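Local coordinates for putative oxidoreductase (Mycobacterium avium, PDB 3QHA) that probably catalyses NAD(P)-dependent oxidation of a hydroxy acid or related alcohol, as a member of the 3-hydroxyisobutyrate dehydrogenase family with a Rossmann-fold nucleotide domain, at the interface of chains A and B. Coordinates in Å, arbitrary orientation; residue numbers count along the deposited sequence, not the author numbering. Chains: chain A/B, Putative oxidoreductase.

Contact 1: the interface of chains A and B. Residues chain A 185, 189, 192; chain B 251, 254-255, 258.
The phenyl ring of A:Phe189 lies flat against the backbone of helix 245-268 of chain B, at the point where B:Gly255 has no side chain to hold it off. The CA of B:Gly255 sits over the middle of the ring in a CH-pi contact, 3.3 Å from the ring centroid. Around this CH-pi contact the apolar contacts are looser. CG2 of B:Thr251 meets CE2 of A:Phe189 at the ring edge, in plane, at 3.9 Å, and CB of B:Leu254 approaches the CZ end. OG1 of B:Thr251 lies beside the backbone N (chi1 -64°), which leaves CG2 anti to that N and turned to the ring.

The polar contact is one turn back along helix 176-204. The amide ND2 of A:Asn185 donates to carboxylate OD2 of B:Asp258 at 2.7 Å, nearly straight at 165°. The acceptor lies in the amide plane of A:Asn185, but the N-H arrives from above the carboxylate plane, the two planes being turned 41° apart. OD2 also lies near CE1 of A:Phe189, so the hydrogen bond and the CH-pi contact adjoin. Together they dock helix 176-204 of one subunit onto helix 245-268 of the other, contributing to the two-fold dimer seen in the crystal, which may be the biological one.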
loop_
_atom_site.group_PDB
_atom_site.type_symbol
_atom_site.label_atom_id
_atom_site.label_comp_id
_atom_site.label_asym_id
_atom_site.label_seq_id
_atom_site.Cartn_x
_atom_site.Cartn_y
_atom_site.Cartn_z
ATOM N N ASN A 185 4.879 -7.218 8.296
ATOM C CA ASN A 185 6.025 -6.373 7.976
ATOM C C ASN A 185 6.898 -6.896 6.836
ATOM O O ASN A 185 7.604 -6.118 6.198
ATOM C CB ASN A 185 6.861 -6.119 9.228
ATOM C CG ASN A 185 6.152 -5.218 10.225
ATOM O OD1 ASN A 185 4.974 -4.884 10.059
ATOM N ND2 ASN A 185 6.868 -4.814 11.268
ATOM N N PHE A 189 8.041 -4.266 3.936
ATOM C CA PHE A 189 9.406 -4.007 3.480
ATOM C C PHE A 189 9.701 -4.582 2.091
ATOM O O PHE A 189 10.514 -4.018 1.362
ATOM C CB PHE A 189 10.426 -4.448 4.531
ATOM C CG PHE A 189 10.374 -3.618 5.791
ATOM C CD1 PHE A 189 9.890 -4.150 6.980
ATOM C CD2 PHE A 189 10.784 -2.291 5.776
ATOM C CE1 PHE A 189 9.835 -3.378 8.138
ATOM C CE2 PHE A 189 10.730 -1.512 6.929
ATOM C CZ PHE A 189 10.256 -2.056 8.110
ATOM N N TYR A 192 8.329 -1.902 -0.082
ATOM C CA TYR A 192 9.273 -0.784 -0.114
ATOM C C TYR A 192 10.394 -1.060 -1.113
ATOM O O TYR A 192 10.773 -0.172 -1.876
ATOM C CB TYR A 192 9.857 -0.488 1.277
ATOM C CG TYR A 192 8.935 0.266 2.230
ATOM C CD1 TYR A 192 7.722 0.817 1.802
ATOM C CD2 TYR A 192 9.298 0.456 3.558
ATOM C CE1 TYR A 192 6.896 1.510 2.678
ATOM C CE2 TYR A 192 8.478 1.148 4.439
ATOM C CZ TYR A 192 7.279 1.671 3.993
ATOM O OH TYR A 192 6.464 2.360 4.863
ATOM N N THR B 251 14.854 2.962 8.765
ATOM C CA THR B 251 14.011 2.055 7.975
ATOM C C THR B 251 14.782 0.832 7.450
ATOM O O THR B 251 14.247 -0.280 7.424
ATOM C CB THR B 251 13.337 2.798 6.798
ATOM O OG1 THR B 251 12.443 3.794 7.312
ATOM C CG2 THR B 251 12.554 1.831 5.908
ATOM N N LEU B 254 15.201 -1.489 10.621
ATOM C CA LEU B 254 13.930 -2.170 10.887
ATOM C C LEU B 254 13.627 -3.234 9.832
ATOM O O LEU B 254 13.225 -4.352 10.165
ATOM C CB LEU B 254 12.767 -1.172 10.915
ATOM C CG LEU B 254 12.684 -0.155 12.055
ATOM C CD1 LEU B 254 11.449 0.722 11.854
ATOM C CD2 LEU B 254 12.643 -0.833 13.424
ATOM N N GLY B 255 13.815 -2.871 8.567
ATOM C CA GLY B 255 13.472 -3.746 7.446
ATOM C C GLY B 255 14.298 -5.013 7.393
ATOM O O GLY B 255 13.759 -6.108 7.257
ATOM N N ASP B 258 13.308 -7.241 10.438
ATOM C CA ASP B 258 12.017 -7.921 10.239
ATOM C C ASP B 258 12.068 -8.947 9.105
ATOM O O ASP B 258 11.520 -10.044 9.238
ATOM C CB ASP B 258 10.878 -6.920 9.999
ATOM C CG ASP B 258 10.368 -6.281 11.289
ATOM O OD1 ASP B 258 10.760 -6.728 12.388
ATOM O OD2 ASP B 258 9.560 -5.332 11.203
#

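Contact 2: the interface of chains A and B. Residues chain A 142-144, 166-167; chain B 215, 218-219.
The imidazole of B:His218 reaches from helix 209-223 of the C-terminal helical domain to the edge of the partner's Rossmann-type nucleotide-binding domain, a pairing in keeping with the 3-hydroxyisobutyrate dehydrogenase family. CG stands opposite the backbone N (chi1 175°), which sends the ring away from its helix toward the segments around strands 143-148 and 167-172 of chain A. At its far end NE2 donates to the backbone carbonyl O of A:Glu142, 2.7 Å away and almost linear at 170°. The acceptor lies close to the imidazole plane, whereas the donor is tilted 26° from the carbonyl plane of A:Glu142. The bond would favour this ring orientation, with NE2 carrying the hydrogen.

One face of the imidazole is covered by A:Val167, whose CG2 lies above it toward the rim, 3.8 Å from CG of B:His218; the two side chains run past each other in opposite directions. A:Ala166 sets its CB against the CE1 end, also at 3.8 Å. Beside the ring, the methyl of A:Ala144 meets CG2 of B:Thr219 at 3.5 Å and CG1 of B:Val215 at 3.9 Å. B:Thr219 presents that methyl while its hydroxyl OG1 turns back to donate to the backbone O of B:Val215, one turn earlier in the helix, at 2.7 Å.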
loop_
_atom_site.group_PDB
_atom_site.type_symbol
_atom_site.label_atom_id
_atom_site.label_comp_id
_atom_site.label_asym_id
_atom_site.label_seq_id
_atom_site.Cartn_x
_atom_site.Cartn_y
_atom_site.Cartn_z
ATOM N N GLU A 142 -4.779 5.119 17.241
ATOM C CA GLU A 142 -5.299 4.488 16.018
ATOM C C GLU A 142 -4.444 3.316 15.544
ATOM O O GLU A 142 -4.570 2.878 14.398
ATOM C CB GLU A 142 -5.361 5.503 14.875
ATOM C CG GLU A 142 -5.971 6.835 15.228
ATOM C CD GLU A 142 -7.447 6.903 14.914
ATOM O OE1 GLU A 142 -8.185 5.973 15.315
ATOM O OE2 GLU A 142 -7.866 7.896 14.273
ATOM N N LEU A 143 -3.568 2.816 16.408
ATOM C CA LEU A 143 -2.687 1.713 16.036
ATOM C C LEU A 143 -3.471 0.426 15.804
ATOM O O LEU A 143 -4.601 0.274 16.274
ATOM C CB LEU A 143 -1.628 1.471 17.118
ATOM C CG LEU A 143 -0.485 2.484 17.224
ATOM C CD1 LEU A 143 0.242 2.339 18.556
ATOM C CD2 LEU A 143 0.489 2.333 16.062
ATOM N N ALA A 144 -2.863 -0.473 15.038
ATOM C CA ALA A 144 -3.241 -1.875 15.012
ATOM C C ALA A 144 -2.262 -2.600 15.922
ATOM O O ALA A 144 -1.069 -2.286 15.919
ATOM C CB ALA A 144 -3.151 -2.430 13.599
ATOM N N ALA A 166 -6.992 1.111 17.481
ATOM C CA ALA A 166 -8.272 1.037 16.779
ATOM C C ALA A 166 -8.559 -0.397 16.347
ATOM O O ALA A 166 -9.720 -0.794 16.237
ATOM C CB ALA A 166 -8.274 1.962 15.569
ATOM N N VAL A 167 -7.501 -1.166 16.088
ATOM C CA VAL A 167 -7.637 -2.575 15.719
ATOM C C VAL A 167 -6.839 -3.450 16.674
ATOM O O VAL A 167 -5.616 -3.333 16.762
ATOM C CB VAL A 167 -7.167 -2.837 14.276
ATOM C CG1 VAL A 167 -7.152 -4.329 13.984
ATOM C CG2 VAL A 167 -8.071 -2.117 13.288
ATOM N N VAL B 215 -5.493 -5.855 9.368
ATOM C CA VAL B 215 -4.350 -5.095 9.881
ATOM C C VAL B 215 -3.620 -4.372 8.752
ATOM O O VAL B 215 -3.299 -3.190 8.876
ATOM C CB VAL B 215 -3.356 -5.993 10.650
ATOM C CG1 VAL B 215 -2.098 -5.210 11.031
ATOM C CG2 VAL B 215 -4.020 -6.572 11.891
ATOM N N HIS B 218 -5.796 -1.440 7.398
ATOM C CA HIS B 218 -5.918 -0.380 8.392
ATOM C C HIS B 218 -4.634 0.429 8.500
ATOM O O HIS B 218 -4.666 1.660 8.485
ATOM C CB HIS B 218 -6.275 -0.934 9.768
ATOM C CG HIS B 218 -6.298 0.114 10.835
ATOM N ND1 HIS B 218 -7.340 1.004 10.977
ATOM C CD2 HIS B 218 -5.392 0.439 11.787
ATOM C CE1 HIS B 218 -7.084 1.821 11.982
ATOM N NE2 HIS B 218 -5.909 1.497 12.494
ATOM N N THR B 219 -3.507 -0.269 8.609
ATOM C CA THR B 219 -2.224 0.387 8.829
ATOM C C THR B 219 -1.733 1.126 7.583
ATOM O O THR B 219 -1.090 2.172 7.694
ATOM C CB THR B 219 -1.168 -0.614 9.335
ATOM O OG1 THR B 219 -1.097 -1.746 8.455
ATOM C CG2 THR B 219 -1.544 -1.094 10.733
#

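Contact 3: the interface of chains A and B. Residues chain A 232-235; chain B 199-200, 203, 209.
A:Met235 brings its thioether against B:Met199, and this is the tightly packed half of the contact. SD of A:Met235 lies 3.5 Å from CB of B:Met199, and the two side chains cross at about a right angle. Bends at chi2 (-55°) and chi3 fold the A:Met235 chain compactly, bringing its sulfur against one face of the A:Arg232 guanidinium in its own chain, toward the rim. The methyl CE of B:Met199 passes on to touch CB of A:Arg232 at 3.9 Å. Close by, B:Leu209 lays its side chain along the loop backbone: CB is 3.6 Å from the carbonyl O of A:Arg232, and CD1 is 3.8 Å from CA of A:Asn234.

B:Glu203 adds the polar grip. Its chain runs out extended, with CG opposite the backbone N (chi1 171°), to carry the carboxylate to the loop. There the backbone N-H of A:Met235 donates to OE1 at 3.0 Å, on the syn side, somewhat out of the carboxylate plane, though the bond is bent, with 139° at H.

Contacts are looser at the margins. A:Asp233 touches mainly through its backbone O, while CA of B:Lys200 comes 4.1 Å from CG of A:Met235; the B:Lys200 side chain is incomplete in the model. In the crystal dimer the site anchors loop residues 232-235 of one subunit across the end of helix 176-204 and the start of helix 209-223 of the other.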
loop_
_atom_site.group_PDB
_atom_site.type_symbol
_atom_site.label_atom_id
_atom_site.label_comp_id
_atom_site.label_asym_id
_atom_site.label_seq_id
_atom_site.Cartn_x
_atom_site.Cartn_y
_atom_site.Cartn_z
ATOM N N ARG A 232 -8.918 -13.597 0.806
ATOM C CA ARG A 232 -9.072 -15.053 0.831
ATOM C C ARG A 232 -8.781 -15.560 2.243
ATOM O O ARG A 232 -7.858 -15.070 2.891
ATOM C CB ARG A 232 -8.095 -15.698 -0.154
ATOM C CG ARG A 232 -8.467 -15.530 -1.620
ATOM C CD ARG A 232 -7.239 -15.600 -2.522
ATOM N NE ARG A 232 -6.584 -16.911 -2.504
ATOM C CZ ARG A 232 -5.312 -17.138 -2.843
ATOM N NH1 ARG A 232 -4.513 -16.142 -3.218
ATOM N NH2 ARG A 232 -4.826 -18.375 -2.796
ATOM N N ASP A 233 -9.551 -16.538 2.719
ATOM C CA ASP A 233 -9.368 -17.037 4.091
ATOM C C ASP A 233 -8.479 -18.285 4.171
ATOM O O ASP A 233 -8.109 -18.712 5.266
ATOM C CB ASP A 233 -10.717 -17.256 4.795
ATOM C CG ASP A 233 -11.332 -18.602 4.490
ATOM O OD1 ASP A 233 -11.546 -19.386 5.443
ATOM O OD2 ASP A 233 -11.603 -18.876 3.301
ATOM N N ASN A 234 -8.148 -18.861 3.017
ATOM C CA ASN A 234 -7.046 -19.814 2.916
ATOM C C ASN A 234 -6.355 -19.695 1.557
ATOM O O ASN A 234 -6.817 -18.957 0.680
ATOM C CB ASN A 234 -7.524 -21.248 3.168
ATOM C CG ASN A 234 -8.551 -21.712 2.150
ATOM O OD1 ASN A 234 -8.285 -21.744 0.948
ATOM N ND2 ASN A 234 -9.733 -22.078 2.631
ATOM N N MET A 235 -5.253 -20.420 1.388
ATOM C CA MET A 235 -4.461 -20.351 0.161
ATOM C C MET A 235 -4.726 -21.496 -0.818
ATOM O O MET A 235 -3.910 -21.738 -1.706
ATOM C CB MET A 235 -2.966 -20.293 0.504
ATOM C CG MET A 235 -2.581 -19.091 1.348
ATOM S SD MET A 235 -3.089 -17.536 0.584
ATOM C CE MET A 235 -1.895 -17.400 -0.747
ATOM N N MET B 199 0.593 -14.014 2.905
ATOM C CA MET B 199 -0.552 -14.860 3.247
ATOM C C MET B 199 -0.152 -16.332 3.366
ATOM O O MET B 199 -0.684 -17.051 4.208
ATOM C CB MET B 199 -1.663 -14.726 2.201
ATOM C CG MET B 199 -2.329 -13.362 2.165
ATOM S SD MET B 199 -3.180 -13.049 0.606
ATOM C CE MET B 199 -4.592 -14.142 0.755
ATOM N N LYS B 200 0.774 -16.771 2.518
ATOM C CA LYS B 200 1.257 -18.150 2.558
ATOM C C LYS B 200 2.011 -18.407 3.862
ATOM O O LYS B 200 1.838 -19.450 4.491
ATOM C CB LYS B 200 2.155 -18.446 1.354
ATOM N N GLU B 203 -0.435 -18.416 6.990
ATOM C CA GLU B 203 -1.213 -19.650 7.057
ATOM C C GLU B 203 -0.376 -20.840 7.536
ATOM O O GLU B 203 -0.837 -21.627 8.359
ATOM C CB GLU B 203 -1.848 -19.954 5.696
ATOM C CG GLU B 203 -2.501 -21.327 5.602
ATOM C CD GLU B 203 -3.252 -21.518 4.304
ATOM O OE1 GLU B 203 -4.346 -20.940 4.157
ATOM O OE2 GLU B 203 -2.750 -22.252 3.430
ATOM N N LEU B 209 -6.003 -15.367 8.310
ATOM C CA LEU B 209 -5.786 -14.493 7.160
ATOM C C LEU B 209 -6.730 -13.284 7.128
ATOM O O LEU B 209 -6.317 -12.195 6.730
ATOM C CB LEU B 209 -5.897 -15.287 5.852
ATOM C CG LEU B 209 -4.885 -16.422 5.648
ATOM C CD1 LEU B 209 -4.930 -16.921 4.208
ATOM C CD2 LEU B 209 -3.464 -15.994 6.012
#

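The three contacts are patches of one two-fold interface, and each recurs with the chains exchanged. By the centres of their C-alpha atoms, contacts 1 and 2 are about 18 Å apart, contacts 1 and 3 about 21 Å, and contacts 2 and 3 about 20 Å. Helix 176-204 serves contact 1 from chain A and contact 3 from chain B, while helix 209-223 of chain B serves both contacts 2 and 3. Contact 1 pairs helices, contact 2 ties a helix to the partner's nucleotide-binding domain, and contact 3 adds a loop, so the subunits interlock at separated points, consistent with a stable dimer.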